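Local coordinates for protein glucosamine-6-phosphate deaminase (PDB 1J5X) that belongs to the SIS-domain family of alpha-beta proteins, with two parallel beta-sheets wrapped by helices in one chain, at residues 21-26 / 311-316; 28-33 / 151-156; 104-109 / 117-122; 170-175 / 306-311. All coordinates share one frame; numbering follows the deposited sequence.

Contact 1: residues 21-26 / 311-316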
loop_
_atom_site.group_PDB
_atom_site.type_symbol
_atom_site.label_atom_id
_atom_site.label_comp_id
_atom_site.label_asym_id
_atom_site.label_seq_id
_atom_site.Cartn_x
_atom_site.Cartn_y
_atom_site.Cartn_z
ATOM N N THR A 21 -3.544 -7.198 -12.864
ATOM C CA THR A 21 -3.967 -6.609 -14.139
ATOM C C THR A 21 -5.274 -5.837 -14.049
ATOM O O THR A 21 -5.508 -4.914 -14.833
ATOM C CB THR A 21 -4.053 -7.717 -15.234
ATOM O OG1 THR A 21 -2.775 -8.324 -15.307
ATOM C CG2 THR A 21 -4.352 -7.088 -16.624
ATOM N N ASP A 22 -6.095 -6.165 -13.057
ATOM C CA ASP A 22 -7.347 -5.467 -12.885
ATOM C C ASP A 22 -7.109 -3.967 -12.537
ATOM O O ASP A 22 -8.032 -3.181 -12.636
ATOM C CB ASP A 22 -8.195 -6.063 -11.769
ATOM C CG ASP A 22 -8.931 -7.355 -12.193
ATOM O OD1 ASP A 22 -9.042 -7.577 -13.434
ATOM O OD2 ASP A 22 -9.412 -8.094 -11.276
ATOM N N GLN A 23 -5.904 -3.625 -12.108
ATOM C CA GLN A 23 -5.633 -2.227 -11.777
ATOM C C GLN A 23 -5.567 -1.465 -13.101
ATOM O O GLN A 23 -5.622 -0.236 -13.143
ATOM C CB GLN A 23 -4.335 -2.119 -10.979
ATOM C CG GLN A 23 -4.600 -2.505 -9.519
ATOM C CD GLN A 23 -3.385 -3.080 -8.832
ATOM O OE1 GLN A 23 -3.080 -2.530 -7.683
ATOM N NE2 GLN A 23 -2.730 -4.033 -9.330
ATOM N N LYS A 24 -5.399 -2.211 -14.183
ATOM C CA LYS A 24 -5.407 -1.592 -15.496
ATOM C C LYS A 24 -6.784 -1.724 -16.095
ATOM O O LYS A 24 -7.328 -0.770 -16.645
ATOM C CB LYS A 24 -4.412 -2.264 -16.426
ATOM C CG LYS A 24 -4.808 -2.093 -17.912
ATOM C CD LYS A 24 -3.626 -2.366 -18.799
ATOM C CE LYS A 24 -3.585 -3.787 -19.256
ATOM N NZ LYS A 24 -2.616 -3.937 -20.414
ATOM N N ASN A 25 -7.382 -2.916 -16.000
ATOM C CA ASN A 25 -8.682 -3.113 -16.632
ATOM C C ASN A 25 -9.963 -2.707 -15.948
ATOM O O ASN A 25 -10.963 -2.441 -16.608
ATOM C CB ASN A 25 -8.839 -4.600 -17.040
ATOM C CG ASN A 25 -7.801 -5.025 -18.066
ATOM O OD1 ASN A 25 -7.510 -4.275 -19.006
ATOM N ND2 ASN A 25 -7.248 -6.227 -17.906
ATOM N N GLU A 26 -9.966 -2.662 -14.629
ATOM C CA GLU A 26 -11.206 -2.390 -13.937
ATOM C C GLU A 26 -11.225 -1.165 -13.035
ATOM O O GLU A 26 -12.242 -0.837 -12.438
ATOM C CB GLU A 26 -11.554 -3.630 -13.100
ATOM C CG GLU A 26 -11.346 -4.941 -13.909
ATOM C CD GLU A 26 -11.963 -6.198 -13.247
ATOM O OE1 GLU A 26 -12.132 -6.212 -11.999
ATOM O OE2 GLU A 26 -12.265 -7.192 -13.977
ATOM N N ARG A 311 1.161 3.530 -6.923
ATOM C CA ARG A 311 2.574 3.223 -6.827
ATOM C C ARG A 311 3.072 1.884 -6.319
ATOM O O ARG A 311 4.285 1.681 -6.286
ATOM C CB ARG A 311 3.345 4.362 -6.139
ATOM C CG ARG A 311 3.513 5.640 -7.095
ATOM C CD ARG A 311 3.929 6.852 -6.255
ATOM N NE ARG A 311 4.334 8.022 -7.074
ATOM C CZ ARG A 311 5.595 8.290 -7.399
ATOM N NH1 ARG A 311 6.591 7.480 -6.989
ATOM N NH2 ARG A 311 5.874 9.408 -8.125
ATOM N N THR A 312 2.168 1.025 -5.887
ATOM C CA THR A 312 2.630 -0.345 -5.525
ATOM C C THR A 312 2.540 -1.259 -6.773
ATOM O O THR A 312 3.027 -2.384 -6.771
ATOM C CB THR A 312 1.838 -1.006 -4.352
ATOM O OG1 THR A 312 0.475 -1.220 -4.689
ATOM C CG2 THR A 312 1.931 -0.112 -3.096
ATOM N N VAL A 313 1.954 -0.776 -7.844
ATOM C CA VAL A 313 1.834 -1.608 -9.055
ATOM C C VAL A 313 3.205 -2.094 -9.574
ATOM O O VAL A 313 3.374 -3.282 -9.888
ATOM C CB VAL A 313 1.074 -0.830 -10.162
ATOM C CG1 VAL A 313 1.146 -1.579 -11.509
ATOM C CG2 VAL A 313 -0.366 -0.675 -9.773
ATOM N N PRO A 314 4.186 -1.212 -9.695
ATOM C CA PRO A 314 5.481 -1.692 -10.173
ATOM C C PRO A 314 6.018 -2.864 -9.304
ATOM O O PRO A 314 6.518 -3.847 -9.813
ATOM C CB PRO A 314 6.361 -0.470 -10.052
ATOM C CG PRO A 314 5.390 0.674 -10.375
ATOM C CD PRO A 314 4.180 0.278 -9.552
ATOM N N ALA A 315 5.925 -2.725 -7.971
ATOM C CA ALA A 315 6.426 -3.804 -7.100
ATOM C C ALA A 315 5.586 -5.084 -7.194
ATOM O O ALA A 315 6.139 -6.182 -7.074
ATOM C CB ALA A 315 6.500 -3.287 -5.595
ATOM N N GLN A 316 4.280 -4.975 -7.431
ATOM C CA GLN A 316 3.445 -6.185 -7.603
ATOM C C GLN A 316 3.907 -6.907 -8.893
ATOM O O GLN A 316 3.913 -8.113 -8.954
ATOM C CB GLN A 316 2.001 -5.825 -7.824
ATOM C CG GLN A 316 1.277 -5.177 -6.638
ATOM C CD GLN A 316 -0.090 -4.649 -7.055
ATOM O OE1 GLN A 316 -0.757 -5.261 -7.834
ATOM N NE2 GLN A 316 -0.510 -3.505 -6.519
#
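Two glutamine amides, Q23 and Q316, approach from opposite directions, nearly in one plane, and close a ring of two hydrogen bonds, a compact example of how a primary amide can be both donor and acceptor to its like. NE2 of Q23 gives a bond to OE1 of Q316 at 2.8 Å. In return NE2 of Q316 donates to OE1 of Q23 at 3.0 Å, nearly straight at 167° and arriving in the carbonyl plane on a lone pair. The planes of the two amides lie only 21° apart, so the pair is almost flat. Q23 reaches across because its CG stands anti to the carbonyl carbon (chi1 -79°) and the chain stays extended beyond it. V313 lies against the same amide, its CG2 3.9 Å from OE1 of Q23. Each polar end is buried, and Q23 is gripped further: OE1 also bonds to the hydroxyl of S165, while NE2 donates to the carbonyl of I20, which together should fix the rotation of the amide. The contact thus ties helix 15-25 to the N-terminal part of helix 313-326, beside helix 162-179, which supplies S165, with helix 184-205 packed against P314 and K24.

Contact 2: residues 28-33 / 151-156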
loop_
_atom_site.group_PDB
_atom_site.type_symbol
_atom_site.label_atom_id
_atom_site.label_comp_id
_atom_site.label_asym_id
_atom_site.label_seq_id
_atom_site.Cartn_x
_atom_site.Cartn_y
_atom_site.Cartn_z
ATOM N N LYS A 28 -11.023 2.143 -13.623
ATOM C CA LYS A 28 -11.912 3.239 -13.996
ATOM C C LYS A 28 -13.351 2.945 -13.652
ATOM O O LYS A 28 -14.111 3.784 -13.144
ATOM C CB LYS A 28 -11.760 3.577 -15.489
ATOM C CG LYS A 28 -12.588 4.805 -15.920
ATOM C CD LYS A 28 -12.113 5.305 -17.296
ATOM C CE LYS A 28 -12.833 6.575 -17.773
ATOM N NZ LYS A 28 -14.150 6.283 -18.435
ATOM N N LYS A 29 -13.760 1.711 -13.921
ATOM C CA LYS A 29 -15.119 1.337 -13.584
ATOM C C LYS A 29 -15.387 1.429 -12.087
ATOM O O LYS A 29 -16.428 1.917 -11.650
ATOM C CB LYS A 29 -15.362 -0.109 -14.054
ATOM C CG LYS A 29 -16.720 -0.681 -13.717
ATOM C CD LYS A 29 -16.798 -2.083 -14.386
ATOM C CE LYS A 29 -18.155 -2.758 -14.228
ATOM N NZ LYS A 29 -18.021 -4.181 -14.658
ATOM N N PHE A 30 -14.437 0.927 -11.303
ATOM C CA PHE A 30 -14.570 0.950 -9.869
ATOM C C PHE A 30 -14.602 2.423 -9.434
ATOM O O PHE A 30 -15.410 2.828 -8.606
ATOM C CB PHE A 30 -13.364 0.243 -9.226
ATOM C CG PHE A 30 -13.206 0.538 -7.766
ATOM C CD1 PHE A 30 -14.022 -0.064 -6.826
ATOM C CD2 PHE A 30 -12.226 1.473 -7.330
ATOM C CE1 PHE A 30 -13.898 0.228 -5.441
ATOM C CE2 PHE A 30 -12.084 1.787 -5.960
ATOM C CZ PHE A 30 -12.916 1.168 -5.007
ATOM N N PHE A 31 -13.681 3.206 -9.990
ATOM C CA PHE A 31 -13.613 4.629 -9.619
ATOM C C PHE A 31 -14.949 5.329 -9.875
ATOM O O PHE A 31 -15.500 6.036 -8.994
ATOM C CB PHE A 31 -12.505 5.302 -10.451
ATOM C CG PHE A 31 -12.370 6.780 -10.183
ATOM C CD1 PHE A 31 -11.971 7.251 -8.927
ATOM C CD2 PHE A 31 -12.661 7.707 -11.206
ATOM C CE1 PHE A 31 -11.861 8.629 -8.670
ATOM C CE2 PHE A 31 -12.556 9.097 -10.974
ATOM C CZ PHE A 31 -12.162 9.567 -9.712
ATOM N N GLU A 32 -15.499 5.094 -11.070
ATOM C CA GLU A 32 -16.719 5.790 -11.473
ATOM C C GLU A 32 -17.958 5.282 -10.818
ATOM O O GLU A 32 -18.870 6.037 -10.527
ATOM C CB GLU A 32 -16.874 5.745 -12.996
ATOM C CG GLU A 32 -15.693 6.389 -13.737
ATOM C CD GLU A 32 -15.832 6.344 -15.256
ATOM O OE1 GLU A 32 -16.623 5.506 -15.758
ATOM O OE2 GLU A 32 -15.149 7.128 -15.955
ATOM N N ASN A 33 -18.010 3.982 -10.557
ATOM C CA ASN A 33 -19.216 3.489 -9.935
ATOM C C ASN A 33 -19.275 3.560 -8.424
ATOM O O ASN A 33 -20.356 3.702 -7.849
ATOM C CB ASN A 33 -19.473 2.078 -10.442
ATOM C CG ASN A 33 -19.903 2.087 -11.870
ATOM O OD1 ASN A 33 -21.210 2.207 -12.079
ATOM N ND2 ASN A 33 -19.081 2.041 -12.793
ATOM N N PHE A 151 -16.319 -2.677 0.541
ATOM C CA PHE A 151 -15.888 -2.302 -0.806
ATOM C C PHE A 151 -16.316 -3.326 -1.815
ATOM O O PHE A 151 -16.101 -4.521 -1.608
ATOM C CB PHE A 151 -14.389 -2.163 -0.878
ATOM C CG PHE A 151 -13.910 -0.904 -0.242
ATOM C CD1 PHE A 151 -14.014 -0.744 1.133
ATOM C CD2 PHE A 151 -13.466 0.134 -1.034
ATOM C CE1 PHE A 151 -13.706 0.451 1.755
ATOM C CE2 PHE A 151 -13.128 1.375 -0.429
ATOM C CZ PHE A 151 -13.268 1.512 0.982
ATOM N N PRO A 152 -16.877 -2.866 -2.932
ATOM C CA PRO A 152 -17.339 -3.777 -3.982
ATOM C C PRO A 152 -16.163 -4.170 -4.833
ATOM O O PRO A 152 -16.033 -3.780 -5.997
ATOM C CB PRO A 152 -18.407 -2.940 -4.692
ATOM C CG PRO A 152 -17.791 -1.506 -4.668
ATOM C CD PRO A 152 -17.275 -1.462 -3.193
ATOM N N VAL A 153 -15.264 -4.941 -4.239
ATOM C CA VAL A 153 -14.053 -5.352 -4.936
ATOM C C VAL A 153 -13.931 -6.867 -4.795
ATOM O O VAL A 153 -14.016 -7.390 -3.662
ATOM C CB VAL A 153 -12.815 -4.741 -4.258
ATOM C CG1 VAL A 153 -11.553 -5.259 -4.844
ATOM C CG2 VAL A 153 -12.859 -3.189 -4.363
ATOM N N ARG A 154 -13.739 -7.569 -5.904
ATOM C CA ARG A 154 -13.544 -9.029 -5.791
ATOM C C ARG A 154 -12.095 -9.342 -5.858
ATOM O O ARG A 154 -11.478 -9.135 -6.875
ATOM C CB ARG A 154 -14.245 -9.780 -6.932
ATOM C CG ARG A 154 -15.661 -10.161 -6.596
ATOM C CD ARG A 154 -16.231 -11.349 -7.454
ATOM N NE ARG A 154 -17.585 -11.700 -7.001
ATOM C CZ ARG A 154 -18.717 -11.049 -7.314
ATOM N NH1 ARG A 154 -18.702 -9.981 -8.121
ATOM N NH2 ARG A 154 -19.880 -11.460 -6.788
ATOM N N GLU A 155 -11.517 -9.798 -4.763
ATOM C CA GLU A 155 -10.137 -10.154 -4.796
ATOM C C GLU A 155 -10.045 -11.480 -4.019
ATOM O O GLU A 155 -10.385 -11.553 -2.822
ATOM C CB GLU A 155 -9.277 -9.086 -4.149
ATOM C CG GLU A 155 -7.817 -9.321 -4.343
ATOM C CD GLU A 155 -6.970 -8.285 -3.581
ATOM O OE1 GLU A 155 -6.958 -8.301 -2.327
ATOM O OE2 GLU A 155 -6.315 -7.469 -4.259
ATOM N N GLU A 156 -9.598 -12.492 -4.760
ATOM C CA GLU A 156 -9.455 -13.900 -4.345
ATOM C C GLU A 156 -8.110 -14.414 -3.937
ATOM O O GLU A 156 -8.012 -15.361 -3.138
ATOM C CB GLU A 156 -9.854 -14.791 -5.521
ATOM C CG GLU A 156 -11.207 -14.571 -6.015
ATOM C CD GLU A 156 -12.139 -14.833 -4.953
ATOM O OE1 GLU A 156 -11.831 -15.729 -4.113
ATOM O OE2 GLU A 156 -13.182 -14.166 -4.937
#
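The ring of F30 carries this contact, presenting its outer carbons to three successive residues of 151-156, and it illustrates how one aromatic side chain can pin an irregular segment to a helix. Packing is closest at V153, whose CG2 comes to 3.7 Å from CE1 of F30, approaching the ring obliquely. At F151 the two rings meet rim to rim: CZ of F30 and CD2 of F151 are 4.1 Å apart, each near the plane of the other ring. F30 extends this way because CG is anti to the backbone N (chi1 164°). The looser side belongs to P152, an exposed residue at the centre of an inverse gamma turn, which offers CG to CE1 of F30 at 4.3 Å. On the solvent-facing side of the helix, K28 NZ makes a 2.8 Å salt bridge with OE2 of E32, and N33 ND2 bonds back to the carbonyl O of K29 at 2.9 Å, both within 28-33. F34 meets the rings of both F30 and F151, extending the aromatic group. Helix 27-35 thereby lies over the segment leaving edge strand 147-150, with S170 of helix 162-179 touching both F30 and F151 and helix 184-205 packing against F31.

Contact 3: residues 104-109 / 117-122; sequences AFLFSR and LLANDV
The beta-alpha-beta unit made of strand 102-107, helix 114-125 and strand 128-134 is the repeating device of parallel sheets, and this contact is its first half: the strand packing against the helix that follows it, within the SIS domain. L106 is the strand's contribution. Its side chain points at the helix, and its CD1 methyl sits 3.9 Å from CB of A119 and equally 3.9 Å from the backbone N of N120. A chi1 of -77° sets CG beside the backbone N and, together with chi2 of -80°, brings CD1 to the helix. A119 offers just a methyl, consistent with the close approach of the helix backbone; the CA atoms of L106 and N120 are 7.0 Å apart. N120 lies alongside, OD1 being 4.3 Å from CG of L106, but its polar end is engaged elsewhere: OD1 bonds to the hydroxyl of T130 on the next strand, and ND2 donates to the carbonyl of E144. V58 of strand 54-59 and V116 and L123 of the helix also touch L106. Between strand and helix the joint is thus purely van der Waals, a leucine branch against a methyl and helix backbone. The buried amide of N120 is satisfied by T130 and E144, so N120 can accompany an apolar seam while its hydrogen bonds join the helix to strand 128-134 and to E144.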
loop_
_atom_site.group_PDB
_atom_site.type_symbol
_atom_site.label_atom_id
_atom_site.label_comp_id
_atom_site.label_asym_id
_atom_site.label_seq_id
_atom_site.Cartn_x
_atom_site.Cartn_y
_atom_site.Cartn_z
ATOM N N ALA A 104 -11.849 5.350 14.608
ATOM C CA ALA A 104 -10.839 4.372 14.210
ATOM C C ALA A 104 -11.268 3.640 12.953
ATOM O O ALA A 104 -12.383 3.137 12.878
ATOM C CB ALA A 104 -10.613 3.361 15.333
ATOM N N PHE A 105 -10.390 3.611 11.961
ATOM C CA PHE A 105 -10.683 2.863 10.741
ATOM C C PHE A 105 -9.988 1.517 10.996
ATOM O O PHE A 105 -8.780 1.448 11.262
ATOM C CB PHE A 105 -10.068 3.478 9.478
ATOM C CG PHE A 105 -10.761 4.739 8.987
ATOM C CD1 PHE A 105 -10.624 5.963 9.679
ATOM C CD2 PHE A 105 -11.480 4.709 7.803
ATOM C CE1 PHE A 105 -11.216 7.145 9.145
ATOM C CE2 PHE A 105 -12.056 5.868 7.282
ATOM C CZ PHE A 105 -11.917 7.075 7.958
ATOM N N LEU A 106 -10.765 0.438 10.918
ATOM C CA LEU A 106 -10.244 -0.949 11.121
ATOM C C LEU A 106 -10.235 -1.657 9.730
ATOM O O LEU A 106 -11.246 -1.638 9.029
ATOM C CB LEU A 106 -11.195 -1.701 12.083
ATOM C CG LEU A 106 -11.180 -1.456 13.597
ATOM C CD1 LEU A 106 -10.055 -2.197 14.225
ATOM C CD2 LEU A 106 -11.102 0.040 13.899
ATOM N N PHE A 107 -9.103 -2.224 9.326
ATOM C CA PHE A 107 -8.973 -2.847 8.015
ATOM C C PHE A 107 -8.782 -4.360 8.094
ATOM O O PHE A 107 -7.898 -4.839 8.787
ATOM C CB PHE A 107 -7.741 -2.323 7.276
ATOM C CG PHE A 107 -7.742 -0.834 7.030
ATOM C CD1 PHE A 107 -7.450 0.051 8.060
ATOM C CD2 PHE A 107 -8.053 -0.329 5.756
ATOM C CE1 PHE A 107 -7.478 1.441 7.829
ATOM C CE2 PHE A 107 -8.083 1.079 5.488
ATOM C CZ PHE A 107 -7.795 1.968 6.539
ATOM N N SER A 108 -9.605 -5.087 7.362
ATOM C CA SER A 108 -9.416 -6.566 7.285
ATOM C C SER A 108 -10.171 -6.909 5.992
ATOM O O SER A 108 -11.390 -6.819 5.957
ATOM C CB SER A 108 -10.088 -7.300 8.469
ATOM O OG SER A 108 -10.043 -8.728 8.158
ATOM N N ARG A 109 -9.421 -7.274 4.979
ATOM C CA ARG A 109 -9.997 -7.601 3.668
ATOM C C ARG A 109 -11.083 -8.673 3.820
ATOM O O ARG A 109 -12.209 -8.471 3.372
ATOM C CB ARG A 109 -8.897 -8.107 2.761
ATOM C CG ARG A 109 -9.401 -8.548 1.364
ATOM C CD ARG A 109 -8.236 -8.902 0.460
ATOM N NE ARG A 109 -7.314 -9.887 1.038
ATOM C CZ ARG A 109 -6.555 -10.711 0.319
ATOM N NH1 ARG A 109 -6.620 -10.685 -1.002
ATOM N NH2 ARG A 109 -5.679 -11.515 0.912
ATOM N N LEU A 117 -10.673 -7.952 14.856
ATOM C CA LEU A 117 -11.912 -8.034 15.602
ATOM C C LEU A 117 -11.657 -7.777 17.100
ATOM O O LEU A 117 -12.469 -7.153 17.814
ATOM C CB LEU A 117 -12.562 -9.431 15.385
ATOM C CG LEU A 117 -13.096 -9.488 13.942
ATOM C CD1 LEU A 117 -13.519 -10.992 13.677
ATOM C CD2 LEU A 117 -14.275 -8.529 13.797
ATOM N N LEU A 118 -10.523 -8.253 17.596
ATOM C CA LEU A 118 -10.238 -7.981 19.007
ATOM C C LEU A 118 -10.012 -6.486 19.176
ATOM O O LEU A 118 -10.474 -5.883 20.159
ATOM C CB LEU A 118 -8.990 -8.711 19.469
ATOM C CG LEU A 118 -9.202 -10.242 19.561
ATOM C CD1 LEU A 118 -7.861 -10.956 19.725
ATOM C CD2 LEU A 118 -10.121 -10.535 20.742
ATOM N N ALA A 119 -9.275 -5.905 18.233
ATOM C CA ALA A 119 -9.023 -4.452 18.297
ATOM C C ALA A 119 -10.328 -3.665 18.264
ATOM O O ALA A 119 -10.511 -2.687 18.982
ATOM C CB ALA A 119 -8.064 -4.028 17.102
ATOM N N ASN A 120 -11.256 -4.073 17.384
ATOM C CA ASN A 120 -12.531 -3.417 17.265
ATOM C C ASN A 120 -13.245 -3.434 18.616
ATOM O O ASN A 120 -13.809 -2.438 19.065
ATOM C CB ASN A 120 -13.375 -4.171 16.185
ATOM C CG ASN A 120 -14.739 -3.550 15.985
ATOM O OD1 ASN A 120 -14.850 -2.347 15.664
ATOM N ND2 ASN A 120 -15.813 -4.389 16.139
ATOM N N ASP A 121 -13.231 -4.576 19.281
ATOM C CA ASP A 121 -13.877 -4.654 20.581
ATOM C C ASP A 121 -13.218 -3.729 21.650
ATOM O O ASP A 121 -13.872 -2.989 22.379
ATOM C CB ASP A 121 -13.866 -6.098 21.040
ATOM C CG ASP A 121 -14.975 -6.375 22.020
ATOM O OD1 ASP A 121 -16.175 -6.218 21.624
ATOM O OD2 ASP A 121 -14.642 -6.712 23.181
ATOM N N VAL A 122 -11.908 -3.779 21.719
ATOM C CA VAL A 122 -11.162 -2.929 22.639
ATOM C C VAL A 122 -11.475 -1.440 22.338
ATOM O O VAL A 122 -11.730 -0.642 23.252
ATOM C CB VAL A 122 -9.618 -3.175 22.438
ATOM C CG1 VAL A 122 -8.801 -1.986 23.013
ATOM C CG2 VAL A 122 -9.194 -4.471 23.127
#

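Contact 4: residues 170-175 / 306-311; sequences SLMFLA and KSAFLR
Van der Waals packing of a single residue, M172, joins helix 162-179 to the segment 306-311, a case of one long side chain bridging a helix and a segment that begins as a 3-10 turn. M172 is modelled as selenomethionine, which stands in place of methionine. Its chain bends at chi3 (78°), turning the terminal methyl CE against the backbone of K306. There CE lies 3.4 Å from CA of K306, tighter than the usual separation of two carbons. The selenium meets the next part of the segment, 4.1 Å from CB of A308 and 4.4 Å from CB of F309. K306 contributes its backbone and CB, while the end of its lysine chain leads away from the helix. Apolar contact within the segment adds to this: CG of L310 lies 3.6 Å above one face of the F309 ring, offset toward the rim. Polar interactions are kept inside 306-311 and beyond it. NE of R311 donates to OG of S307 at 2.7 Å, in the guanidinium plane within 13°, and the rest of that guanidinium bonds to Q267, V293 and S302. Chemically, the contact is apolar packing of the Se atom and its methyl against aliphatic and backbone atoms. The R311 to S307 bond links residues four apart in 306-311, and S307 OG also bonds to the carbonyls of S302 and D304, which probably steadies the segment.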
loop_
_atom_site.group_PDB
_atom_site.type_symbol
_atom_site.label_atom_id
_atom_site.label_comp_id
_atom_site.label_asym_id
_atom_site.label_seq_id
_atom_site.Cartn_x
_atom_site.Cartn_y
_atom_site.Cartn_z
ATOM N N SER A 170 -9.898 5.100 -2.710
ATOM C CA SER A 170 -11.160 5.547 -2.133
ATOM C C SER A 170 -11.031 6.437 -0.894
ATOM O O SER A 170 -11.761 7.445 -0.763
ATOM C CB SER A 170 -12.062 4.322 -1.739
ATOM O OG SER A 170 -12.202 3.441 -2.845
ATOM N N LEU A 171 -10.136 6.081 0.022
ATOM C CA LEU A 171 -10.001 6.836 1.247
ATOM C C LEU A 171 -9.253 8.146 0.953
ATOM O O LEU A 171 -9.560 9.094 1.609
ATOM C CB LEU A 171 -9.269 6.026 2.343
ATOM C CG LEU A 171 -9.974 4.709 2.718
ATOM C CD1 LEU A 171 -9.185 3.980 3.829
ATOM C CD2 LEU A 171 -11.372 5.008 3.126
HETATM N N MSE A 172 -8.305 8.167 0.010
HETATM C CA MSE A 172 -7.624 9.465 -0.286
HETATM C C MSE A 172 -8.696 10.408 -0.843
HETATM O O MSE A 172 -8.823 11.580 -0.451
HETATM C CB MSE A 172 -6.539 9.247 -1.307
HETATM C CG MSE A 172 -5.391 8.478 -0.716
HETATM SE SE MSE A 172 -3.974 8.196 -2.034
HETATM C CE MSE A 172 -3.142 9.974 -1.996
ATOM N N PHE A 173 -9.473 9.898 -1.794
ATOM C CA PHE A 173 -10.548 10.709 -2.404
ATOM C C PHE A 173 -11.531 11.204 -1.357
ATOM O O PHE A 173 -11.923 12.394 -1.330
ATOM C CB PHE A 173 -11.206 9.862 -3.534
ATOM C CG PHE A 173 -12.313 10.567 -4.295
ATOM C CD1 PHE A 173 -13.588 10.654 -3.767
ATOM C CD2 PHE A 173 -12.069 11.099 -5.539
ATOM C CE1 PHE A 173 -14.633 11.260 -4.470
ATOM C CE2 PHE A 173 -13.137 11.724 -6.272
ATOM C CZ PHE A 173 -14.391 11.792 -5.725
ATOM N N LEU A 174 -11.945 10.321 -0.470
ATOM C CA LEU A 174 -12.850 10.695 0.623
ATOM C C LEU A 174 -12.257 11.814 1.536
ATOM O O LEU A 174 -12.957 12.765 1.986
ATOM C CB LEU A 174 -13.139 9.447 1.470
ATOM C CG LEU A 174 -14.067 9.576 2.685
ATOM C CD1 LEU A 174 -14.550 8.246 3.194
ATOM C CD2 LEU A 174 -13.305 10.161 3.772
ATOM N N ALA A 175 -10.976 11.696 1.847
ATOM C CA ALA A 175 -10.376 12.733 2.698
ATOM C C ALA A 175 -10.427 14.100 2.004
ATOM O O ALA A 175 -10.765 15.124 2.647
ATOM C CB ALA A 175 -8.905 12.403 2.981
ATOM N N LYS A 306 -0.990 12.175 -4.371
ATOM C CA LYS A 306 -2.189 11.484 -4.857
ATOM C C LYS A 306 -1.853 10.225 -5.679
ATOM O O LYS A 306 -2.694 9.341 -5.810
ATOM C CB LYS A 306 -3.046 12.427 -5.743
ATOM C CG LYS A 306 -3.894 13.461 -4.945
ATOM C CD LYS A 306 -4.834 14.223 -5.946
ATOM C CE LYS A 306 -5.412 15.515 -5.288
ATOM N NZ LYS A 306 -4.384 16.425 -4.743
ATOM N N SER A 307 -0.661 10.150 -6.268
ATOM C CA SER A 307 -0.329 8.969 -7.077
ATOM C C SER A 307 -0.080 7.713 -6.180
ATOM O O SER A 307 0.194 6.640 -6.712
ATOM C CB SER A 307 0.963 9.226 -7.903
ATOM O OG SER A 307 2.042 9.505 -7.015
ATOM N N ALA A 308 -0.128 7.870 -4.867
ATOM C CA ALA A 308 0.147 6.749 -3.963
ATOM C C ALA A 308 -0.675 5.516 -4.288
ATOM O O ALA A 308 -0.126 4.405 -4.196
ATOM C CB ALA A 308 -0.062 7.149 -2.484
ATOM N N PHE A 309 -1.935 5.698 -4.716
ATOM C CA PHE A 309 -2.780 4.538 -4.988
ATOM C C PHE A 309 -2.361 3.693 -6.218
ATOM O O PHE A 309 -2.857 2.563 -6.426
ATOM C CB PHE A 309 -4.234 4.952 -5.058
ATOM C CG PHE A 309 -4.606 5.651 -6.342
ATOM C CD1 PHE A 309 -4.449 7.042 -6.452
ATOM C CD2 PHE A 309 -5.080 4.919 -7.457
ATOM C CE1 PHE A 309 -4.762 7.678 -7.664
ATOM C CE2 PHE A 309 -5.392 5.535 -8.651
ATOM C CZ PHE A 309 -5.235 6.932 -8.773
ATOM N N LEU A 310 -1.470 4.221 -7.051
ATOM C CA LEU A 310 -0.964 3.456 -8.173
ATOM C C LEU A 310 0.464 2.952 -7.907
ATOM O O LEU A 310 0.963 2.087 -8.623
ATOM C CB LEU A 310 -0.845 4.338 -9.399
ATOM C CG LEU A 310 -2.097 4.921 -10.062
ATOM C CD1 LEU A 310 -1.664 5.899 -11.193
ATOM C CD2 LEU A 310 -2.907 3.749 -10.678
ATOM N N ARG A 311 1.161 3.530 -6.923
ATOM C CA ARG A 311 2.574 3.223 -6.827
ATOM C C ARG A 311 3.072 1.884 -6.319
ATOM O O ARG A 311 4.285 1.681 -6.286
ATOM C CB ARG A 311 3.345 4.362 -6.139
ATOM C CG ARG A 311 3.513 5.640 -7.095
ATOM C CD ARG A 311 3.929 6.852 -6.255
ATOM N NE ARG A 311 4.334 8.022 -7.074
ATOM C CZ ARG A 311 5.595 8.290 -7.399
ATOM N NH1 ARG A 311 6.591 7.480 -6.989
ATOM N NH2 ARG A 311 5.874 9.408 -8.125
#

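Along the chain, contact 1 closes a loop of 284 residues that encloses the other three; contact 3 is nested inside contact 2, and contact 4 follows in series. Contacts 1 and 2 use the consecutive helices 15-25 and 27-35, their centres about 13 Å apart, while contacts 1 and 4 share R311. Helix 162-179 binds the group together: S170 of contact 4 touches F30 and F151 of contact 2, and L171 packs on F105 and F107 of contact 3. Contact 3, about 27 Å between centres from contact 1 and across the chain's centre, packs helix 114-125 on a strand of the five-stranded sheet and is linked to contact 2 by the salt bridge between R109 and E155. N-terminal helices, sheet and C-terminal region are thus joined.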